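Troponin C (Chlamys nipponensis akazara, PDB 3TZ1) serves through its EF-hand domains, of which this is the C-terminal one, as the calcium-binding subunit of troponin, lifting troponin's inhibitory action on actin filaments when calcium binds. Local coordinates at residues Glu11-Leu16 against Glu63-Leu68. Numbering follows the deposited sequence.
Sequences EAFRVL and EEFKCL. With CA (calcium ion), chain C.
Phe65 reaches out from segment 63-68 of helix 62-70 and brings its ring up to Phe13 and Ala12 on segment 11-16 of helix 6-16. The tightest approach is ring to ring, with Phe13 CD1 3.7 Å from Phe65 CD2. The two rings are tilted 50° to each other, and the side chains pass in opposite directions, each ring lying beside the CB of the other residue. Phe13 CB therefore sits 4.0 Å from Phe65 CE2, while Phe13 CD1 lies 3.9 Å from Phe65 CB. At the far end of the Phe65 ring, the methyl of Ala12 meets the edge near the ring plane, with Ala12 CB 4.0 Å from Phe65 CZ. The first torsion of Phe65 (chi1 -170°) carries CG anti to the backbone N and sends the ring across to the other helix. All three residues are buried, and the touching side chains are all apolar.

One residue before Phe65, Glu64 faces a different task. Its chain runs extended beyond CG and delivers both carboxylate oxygens to the calcium ion, OE1 and OE2 each 2.6 Å from the metal. Asp53, Asp55, Ser57 and Thr59 complete the protein ligands of this EF-hand loop, and a water also binds. Hydrogen bonds from Asp61 N to OE1 and from Thr54 N to OE2 fix the carboxylate. The aromatic contact and the bidentate ligand thus leave the same helical turn, joining the metal site to the core.

Outward from the pair, Tyr62 meets Phe13 edge-to-face, and Ile24 touches both phenylalanines. The contact packs the first helix of the EF-hand pair, 6-16, against its last, 62-70, beside strand 24-25, which pairs antiparallel with strand 59-60.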
loop_
_atom_site.group_PDB
_atom_site.type_symbol
_atom_site.label_atom_id
_atom_site.label_comp_id
_atom_site.label_asym_id
_atom_site.label_seq_id
_atom_site.Cartn_x
_atom_site.Cartn_y
_atom_site.Cartn_z
ATOM N N GLU A 11 -0.846 11.926 4.875
ATOM C CA GLU A 11 0.534 12.242 4.517
ATOM C C GLU A 11 1.168 11.113 3.702
ATOM O O GLU A 11 1.862 11.363 2.718
ATOM C CB GLU A 11 1.371 12.540 5.768
ATOM C CG GLU A 11 2.846 12.845 5.479
ATOM C CD GLU A 11 3.051 14.197 4.795
ATOM O OE1 GLU A 11 2.100 15.007 4.761
ATOM O OE2 GLU A 11 4.167 14.450 4.296
ATOM N N ALA A 12 0.939 9.869 4.120
ATOM C CA ALA A 12 1.428 8.708 3.379
ATOM C C ALA A 12 0.869 8.675 1.961
ATOM O O ALA A 12 1.602 8.437 0.997
ATOM C CB ALA A 12 1.061 7.417 4.110
ATOM N N PHE A 13 -0.438 8.894 1.837
ATOM C CA PHE A 13 -1.081 8.912 0.522
ATOM C C PHE A 13 -0.455 9.983 -0.373
ATOM O O PHE A 13 -0.127 9.731 -1.536
ATOM C CB PHE A 13 -2.591 9.131 0.666
ATOM C CG PHE A 13 -3.364 8.912 -0.612
ATOM C CD1 PHE A 13 -3.686 7.634 -1.035
ATOM C CD2 PHE A 13 -3.774 9.989 -1.378
ATOM C CE1 PHE A 13 -4.400 7.435 -2.210
ATOM C CE2 PHE A 13 -4.484 9.798 -2.552
ATOM C CZ PHE A 13 -4.802 8.521 -2.965
ATOM N N ARG A 14 -0.276 11.178 0.173
ATOM C CA ARG A 14 0.326 12.267 -0.589
ATOM C C ARG A 14 1.721 11.908 -1.080
ATOM O O ARG A 14 2.076 12.167 -2.233
ATOM C CB ARG A 14 0.403 13.536 0.261
ATOM C CG ARG A 14 -0.854 14.402 0.212
ATOM C CD ARG A 14 -0.662 15.695 1.004
ATOM N NE ARG A 14 -0.120 16.794 0.204
ATOM C CZ ARG A 14 1.175 16.983 -0.036
ATOM N NH1 ARG A 14 2.072 16.131 0.446
ATOM N NH2 ARG A 14 1.573 18.017 -0.768
ATOM N N VAL A 15 2.522 11.332 -0.194
ATOM C CA VAL A 15 3.886 10.957 -0.554
ATOM C C VAL A 15 3.929 9.920 -1.670
ATOM O O VAL A 15 4.756 10.016 -2.580
ATOM C CB VAL A 15 4.691 10.452 0.667
ATOM C CG1 VAL A 15 6.054 9.955 0.222
ATOM C CG2 VAL A 15 4.847 11.564 1.700
ATOM N N LEU A 16 3.025 8.939 -1.609
ATOM C CA LEU A 16 3.031 7.834 -2.565
ATOM C C LEU A 16 2.288 8.160 -3.861
ATOM O O LEU A 16 2.332 7.387 -4.818
ATOM C CB LEU A 16 2.430 6.578 -1.922
ATOM C CG LEU A 16 3.171 6.087 -0.678
ATOM C CD1 LEU A 16 2.471 4.863 -0.082
ATOM C CD2 LEU A 16 4.632 5.758 -1.019
ATOM N N GLU A 63 -9.931 6.088 -0.675
ATOM C CA GLU A 63 -10.856 5.225 0.040
ATOM C C GLU A 63 -10.312 3.802 0.129
ATOM O O GLU A 63 -10.416 3.152 1.167
ATOM C CB GLU A 63 -12.232 5.240 -0.621
ATOM C CG GLU A 63 -13.269 4.437 0.119
ATOM C CD GLU A 63 -14.622 4.492 -0.555
ATOM O OE1 GLU A 63 -15.258 5.568 -0.524
ATOM O OE2 GLU A 63 -15.041 3.461 -1.125
ATOM N N GLU A 64 -9.723 3.321 -0.959
ATOM C CA GLU A 64 -9.114 1.992 -0.959
ATOM C C GLU A 64 -7.934 1.962 -0.003
ATOM O O GLU A 64 -7.712 0.988 0.717
ATOM C CB GLU A 64 -8.657 1.606 -2.364
ATOM C CG GLU A 64 -9.793 1.407 -3.336
ATOM C CD GLU A 64 -9.300 1.170 -4.730
ATOM O OE1 GLU A 64 -8.279 1.791 -5.108
ATOM O OE2 GLU A 64 -9.909 0.342 -5.436
ATOM N N PHE A 65 -7.179 3.049 0.001
ATOM C CA PHE A 65 -6.005 3.144 0.848
ATOM C C PHE A 65 -6.430 3.104 2.316
ATOM O O PHE A 65 -5.830 2.402 3.129
ATOM C CB PHE A 65 -5.251 4.435 0.531
ATOM C CG PHE A 65 -3.903 4.527 1.181
ATOM C CD1 PHE A 65 -2.921 3.597 0.897
ATOM C CD2 PHE A 65 -3.612 5.565 2.067
ATOM C CE1 PHE A 65 -1.659 3.689 1.497
ATOM C CE2 PHE A 65 -2.365 5.658 2.671
ATOM C CZ PHE A 65 -1.387 4.722 2.378
ATOM N N LYS A 66 -7.489 3.840 2.644
ATOM C CA LYS A 66 -7.974 3.911 4.017
ATOM C C LYS A 66 -8.506 2.564 4.486
ATOM O O LYS A 66 -8.257 2.139 5.620
ATOM C CB LYS A 66 -9.050 4.995 4.153
ATOM C CG LYS A 66 -9.556 5.171 5.565
ATOM C CD LYS A 66 -10.425 6.408 5.712
ATOM C CE LYS A 66 -10.835 6.592 7.168
ATOM N NZ LYS A 66 -11.684 7.798 7.376
ATOM N N CYS A 67 -9.233 1.893 3.603
ATOM C CA CYS A 67 -9.778 0.572 3.898
ATOM C C CYS A 67 -8.670 -0.389 4.302
ATOM O O CYS A 67 -8.812 -1.143 5.259
ATOM C CB CYS A 67 -10.528 0.018 2.687
ATOM S SG CYS A 67 -12.184 0.712 2.463
ATOM N N LEU A 68 -7.567 -0.363 3.561
ATOM C CA LEU A 68 -6.443 -1.240 3.868
ATOM C C LEU A 68 -5.811 -0.839 5.187
ATOM O O LEU A 68 -5.614 -1.663 6.087
ATOM C CB LEU A 68 -5.387 -1.181 2.764
ATOM C CG LEU A 68 -4.032 -1.811 3.135
ATOM C CD1 LEU A 68 -4.182 -3.320 3.401
ATOM C CD2 LEU A 68 -3.012 -1.566 2.044
HETATM CA CA CA C . -8.640 1.070 -7.564
HETATM O O HOH W 1 -9.944 3.352 -7.648
#